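Local coordinates for protein Dhd127_a (Synthetic construct, PDB 6DLM) that pairs, as one half of a computationally designed heterodimer, with its partner chain Dhd127_b through coiled-coil helices, at residues E45-R48 and L49-H53; V60-V63 and R64-R68. One frame throughout, in Å; residues are numbered along the deposited sequence. Where two conformers were deposited one is given.

Contact 1: residues E45-R48 and L49-H53; sequences ELKR and LEDLH
Lys47 and Asp51 form an i to i+4 salt bridge on the first turns of helix 44-73, the second helix of a designed helical hairpin. The ammonium NZ of Lys47 lies 2.9 Å from Asp51 OD2 and uses the syn lone pair of that oxygen, the one on the side of OD1. CB of Lys47 points back along the helix, away from Asp51; with CG anti to the backbone N (chi1 -168°), the bent chain then runs outward, leaning toward Asp51, and brings CE alongside the carboxylate as well, 3.3 Å from Asp51 OD2 and close to its plane. The other carboxylate oxygen, Asp51 OD1, is taken by Arg54 in a second salt bridge, so the group is shared between two cations, which probably favours its ionised form. The same two residues are also joined through their backbones, Asp51 N donating to Lys47 O at 2.8 Å, and equivalent i to i+4 bonds tie Leu49 to Glu45, Glu50 to Leu46 and Leu52 to Arg48. Glu50 passes close to the preceding turn, its CG 3.1 Å from Leu46 O, and its chain runs extended beyond CG to a salt bridge with Lys37 of the chain of Dhd127_b. Near the start of the helix Glu45 folds back: OE2 accepts its neighbour's amide, Leu46 N, at 3.1 Å on the anti side, while OE1 accepts from Asp42 N in the preceding loop. One face of the Arg48 guanidinium lies over Glu45 CA, 3.6 Å from the plane and offset toward its rim. Leu49 packs on Val32 of helix 3-37 and on Leu33 of the chain of Dhd127_b, while Leu52 meets Leu25 of helix 3-37.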
loop_
_atom_site.group_PDB
_atom_site.type_symbol
_atom_site.label_atom_id
_atom_site.label_comp_id
_atom_site.label_asym_id
_atom_site.label_seq_id
_atom_site.Cartn_x
_atom_site.Cartn_y
_atom_site.Cartn_z
ATOM N N GLU A 45 8.928 3.136 18.352
ATOM C CA GLU A 45 7.855 3.537 17.445
ATOM C C GLU A 45 8.396 3.639 16.013
ATOM O O GLU A 45 7.720 3.253 15.085
ATOM C CB GLU A 45 7.181 4.834 17.873
ATOM C CG GLU A 45 8.032 6.065 17.693
ATOM C CD GLU A 45 9.163 6.128 18.685
ATOM O OE1 GLU A 45 8.888 6.382 19.877
ATOM O OE2 GLU A 45 10.318 5.922 18.275
ATOM N N LEU A 46 9.602 4.177 15.841
ATOM C CA LEU A 46 10.226 4.266 14.534
ATOM C C LEU A 46 10.488 2.877 13.976
ATOM O O LEU A 46 10.299 2.643 12.791
ATOM C CB LEU A 46 11.532 5.045 14.644
ATOM C CG LEU A 46 11.309 6.469 15.137
ATOM C CD1 LEU A 46 12.611 7.134 15.539
ATOM C CD2 LEU A 46 10.585 7.273 14.079
ATOM N N LYS A 47 10.937 1.961 14.828
ATOM C CA LYS A 47 11.182 0.592 14.395
ATOM C C LYS A 47 9.888 -0.053 13.885
ATOM O O LYS A 47 9.916 -0.761 12.890
ATOM C CB LYS A 47 11.744 -0.260 15.535
ATOM C CG LYS A 47 12.277 -1.613 15.077
ATOM C CD LYS A 47 11.809 -2.759 15.969
ATOM C CE LYS A 47 12.138 -4.118 15.355
ATOM N NZ LYS A 47 11.105 -5.150 15.642
ATOM N N ARG A 48 8.779 0.201 14.562
ATOM C CA ARG A 48 7.508 -0.354 14.126
ATOM C C ARG A 48 7.146 0.161 12.729
ATOM O O ARG A 48 6.679 -0.604 11.909
ATOM C CB ARG A 48 6.398 -0.039 15.123
ATOM C CG ARG A 48 6.509 -0.842 16.408
ATOM C CD ARG A 48 5.234 -0.785 17.227
ATOM N NE ARG A 48 4.960 0.551 17.733
ATOM C CZ ARG A 48 5.323 0.977 18.936
ATOM N NH1 ARG A 48 5.967 0.171 19.759
ATOM N NH2 ARG A 48 5.033 2.206 19.315
ATOM N N LEU A 49 7.363 1.442 12.473
ATOM C CA LEU A 49 7.100 1.976 11.144
ATOM C C LEU A 49 8.004 1.319 10.105
ATOM O O LEU A 49 7.542 0.955 9.044
ATOM C CB LEU A 49 7.321 3.478 11.107
ATOM C CG LEU A 49 6.337 4.293 11.923
ATOM C CD1 LEU A 49 6.586 5.770 11.681
ATOM C CD2 LEU A 49 4.912 3.902 11.588
ATOM N N GLU A 50 9.289 1.161 10.402
ATOM C CA GLU A 50 10.170 0.482 9.468
ATOM C C GLU A 50 9.730 -0.949 9.217
ATOM O O GLU A 50 9.762 -1.390 8.083
ATOM C CB GLU A 50 11.586 0.410 9.994
ATOM C CG GLU A 50 12.162 1.706 10.492
ATOM C CD GLU A 50 13.654 1.608 10.626
ATOM O OE1 GLU A 50 14.149 1.539 11.764
ATOM O OE2 GLU A 50 14.323 1.562 9.577
ATOM N N ASP A 51 9.342 -1.659 10.259
ATOM C CA ASP A 51 8.887 -3.024 10.075
ATOM C C ASP A 51 7.680 -3.045 9.123
ATOM O O ASP A 51 7.632 -3.865 8.222
ATOM C CB ASP A 51 8.473 -3.632 11.412
ATOM C CG ASP A 51 9.658 -3.990 12.294
ATOM O OD1 ASP A 51 10.802 -3.916 11.822
ATOM O OD2 ASP A 51 9.430 -4.351 13.466
ATOM N N LEU A 52 6.753 -2.119 9.314
ATOM C CA LEU A 52 5.579 -2.021 8.459
ATOM C C LEU A 52 5.980 -1.734 7.002
ATOM O O LEU A 52 5.456 -2.344 6.083
ATOM C CB LEU A 52 4.679 -0.918 8.989
ATOM C CG LEU A 52 3.180 -0.958 8.739
ATOM C CD1 LEU A 52 2.603 -2.363 8.708
ATOM C CD2 LEU A 52 2.510 -0.142 9.833
ATOM N N HIS A 53 6.922 -0.823 6.785
ATOM C CA HIS A 53 7.392 -0.574 5.435
ATOM C C HIS A 53 7.979 -1.850 4.821
ATOM O O HIS A 53 7.664 -2.170 3.692
ATOM C CB HIS A 53 8.487 0.478 5.470
ATOM C CG HIS A 53 7.981 1.877 5.395
ATOM N ND1 HIS A 53 7.848 2.556 4.205
ATOM C CD2 HIS A 53 7.579 2.731 6.365
ATOM C CE1 HIS A 53 7.378 3.764 4.445
ATOM N NE2 HIS A 53 7.210 3.897 5.748
#

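Contact 2: residues V60-V63 and R64-R68; sequences VREV and RETHR
Glu62 O is gripped twice by Thr66, by the backbone N at 2.9 Å and by the hydroxyl OG1 at 3.0 Å. The two donors come from opposite faces of the carbonyl plane, the hydroxyl standing 35° out of it. Thr66 can do this because OG1 sits beside its own backbone N (chi1 -56°), facing the preceding turn. A water donates both to OG1, at 2.7 Å, and to Glu62 OE2, linking the two side chains. One residue on, Val63 O lies 3.4 Å above the centre of the His67 ring, and Val63 CG1 packs 3.6 Å from CE1 of that ring; both residues belong to the coiled-coil surface of helix 44-73 and also pack on Leu19 of the chain of Dhd127_b. His67 NE2 is hydrogen-bonded to Gln15 of that chain. In one of its two modelled conformers Arg64 runs side by side with Val60, and its guanidinium forms a salt bridge with Glu23 of the chain of Dhd127_b. Within 64-68, three residues apart, Arg68 meets Glu65 side-on: NE and NH2 both bond to OE1, each at 2.9 Å, with the carboxylate oxygen close to the guanidinium plane, while NH1 pairs with Glu72.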
loop_
_atom_site.group_PDB
_atom_site.type_symbol
_atom_site.label_atom_id
_atom_site.label_comp_id
_atom_site.label_asym_id
_atom_site.label_seq_id
_atom_site.Cartn_x
_atom_site.Cartn_y
_atom_site.Cartn_z
ATOM N N VAL A 60 3.954 -5.994 -1.821
ATOM C CA VAL A 60 3.952 -5.511 -3.184
ATOM C C VAL A 60 4.723 -6.469 -4.107
ATOM O O VAL A 60 4.274 -6.746 -5.195
ATOM C CB VAL A 60 4.554 -4.106 -3.276
ATOM C CG1 VAL A 60 4.693 -3.691 -4.729
ATOM C CG2 VAL A 60 3.693 -3.126 -2.500
ATOM N N ARG A 61 5.850 -6.996 -3.651
ATOM C CA ARG A 61 6.591 -7.938 -4.481
ATOM C C ARG A 61 5.766 -9.192 -4.787
ATOM O O ARG A 61 5.727 -9.626 -5.922
ATOM C CB ARG A 61 7.904 -8.344 -3.809
ATOM C CG ARG A 61 8.959 -7.258 -3.821
ATOM C CD ARG A 61 10.320 -7.797 -3.397
ATOM N NE ARG A 61 10.383 -8.093 -1.972
ATOM C CZ ARG A 61 10.763 -7.221 -1.048
ATOM N NH1 ARG A 61 11.113 -5.997 -1.395
ATOM N NH2 ARG A 61 10.794 -7.578 0.221
ATOM N N GLU A 62 5.090 -9.763 -3.791
ATOM C CA GLU A 62 4.256 -10.931 -4.039
ATOM C C GLU A 62 3.095 -10.630 -5.005
ATOM O O GLU A 62 2.737 -11.486 -5.797
ATOM C CB GLU A 62 3.735 -11.555 -2.746
ATOM C CG GLU A 62 2.994 -12.869 -2.963
ATOM C CD GLU A 62 3.783 -13.903 -3.757
ATOM O OE1 GLU A 62 5.017 -13.931 -3.659
ATOM O OE2 GLU A 62 3.156 -14.694 -4.483
ATOM N N VAL A 63 2.527 -9.433 -4.930
ATOM C CA VAL A 63 1.439 -9.085 -5.819
ATOM C C VAL A 63 1.954 -9.121 -7.247
ATOM O O VAL A 63 1.288 -9.602 -8.141
ATOM C CB VAL A 63 0.873 -7.687 -5.512
ATOM C CG1 VAL A 63 -0.044 -7.233 -6.629
ATOM C CG2 VAL A 63 0.154 -7.693 -4.173
ATOM N N ARG A 64 3.151 -8.597 -7.454
ATOM C CA ARG A 64 3.737 -8.607 -8.786
ATOM C C ARG A 64 4.001 -10.044 -9.268
ATOM O O ARG A 64 3.894 -10.331 -10.449
ATOM C CB ARG A 64 4.981 -7.724 -8.835
ATOM C CG ARG A 64 4.645 -6.257 -8.619
ATOM C CD ARG A 64 5.799 -5.326 -8.956
ATOM N NE ARG A 64 5.329 -4.015 -9.411
ATOM C CZ ARG A 64 5.434 -2.904 -8.700
ATOM N NH1 ARG A 64 5.987 -2.939 -7.508
ATOM N NH2 ARG A 64 4.986 -1.763 -9.179
ATOM N N GLU A 65 4.457 -10.900 -8.362
ATOM C CA GLU A 65 4.705 -12.295 -8.713
ATOM C C GLU A 65 3.370 -12.935 -9.120
ATOM O O GLU A 65 3.326 -13.700 -10.060
ATOM C CB GLU A 65 5.323 -13.068 -7.557
ATOM C CG GLU A 65 6.721 -12.620 -7.196
ATOM C CD GLU A 65 7.769 -13.056 -8.197
ATOM O OE1 GLU A 65 7.470 -13.850 -9.100
ATOM O OE2 GLU A 65 8.912 -12.592 -8.072
ATOM N N THR A 66 2.307 -12.608 -8.407
ATOM C CA THR A 66 0.994 -13.128 -8.746
ATOM C C THR A 66 0.570 -12.655 -10.150
ATOM O O THR A 66 0.013 -13.425 -10.917
ATOM C CB THR A 66 -0.045 -12.726 -7.692
ATOM O OG1 THR A 66 0.389 -13.183 -6.409
ATOM C CG2 THR A 66 -1.385 -13.331 -8.020
ATOM N N HIS A 67 0.847 -11.402 -10.486
ATOM C CA HIS A 67 0.548 -10.933 -11.837
ATOM C C HIS A 67 1.345 -11.754 -12.862
ATOM O O HIS A 67 0.802 -12.137 -13.876
ATOM C CB HIS A 67 0.912 -9.462 -12.016
ATOM C CG HIS A 67 0.093 -8.532 -11.183
ATOM N ND1 HIS A 67 0.495 -7.247 -10.893
ATOM C CD2 HIS A 67 -1.100 -8.699 -10.573
ATOM C CE1 HIS A 67 -0.418 -6.663 -10.142
ATOM N NE2 HIS A 67 -1.397 -7.521 -9.937
ATOM N N ARG A 68 2.604 -12.043 -12.567
ATOM C CA ARG A 68 3.410 -12.844 -13.480
ATOM C C ARG A 68 2.791 -14.229 -13.666
ATOM O O ARG A 68 2.682 -14.692 -14.783
ATOM C CB ARG A 68 4.834 -12.988 -12.971
ATOM C CG ARG A 68 5.713 -13.867 -13.849
ATOM C CD ARG A 68 7.082 -14.072 -13.234
ATOM N NE ARG A 68 6.966 -14.615 -11.890
ATOM C CZ ARG A 68 6.715 -15.890 -11.625
ATOM N NH1 ARG A 68 6.571 -16.753 -12.618
ATOM N NH2 ARG A 68 6.604 -16.299 -10.371
HETATM O O HOH W 1 0.774 -15.789 -5.653
#

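In the fold
Contacts 1 and 2 follow in series on helix 44-73, on opposite sides of the chain's centre, with their centres 23 Å apart and their nearest atoms about 7 Å apart. What joins them is the shared helix, helix 3-37 and the chain of Dhd127_b. Helix 3-37 runs antiparallel, so that 45-53 meets its later part, around Leu25 and Val32, and 60-68 its earlier part, from Leu7 to Leu18. Both contacts combine leucine packing with polar links to the chain of Dhd127_b, whose partners descend from Arg39 to Lys30 at contact 1 and from Glu23 to Gln15 at contact 2, against the numbering of helix 44-73. Together these are consistent with an interface mixing apolar and polar recognition.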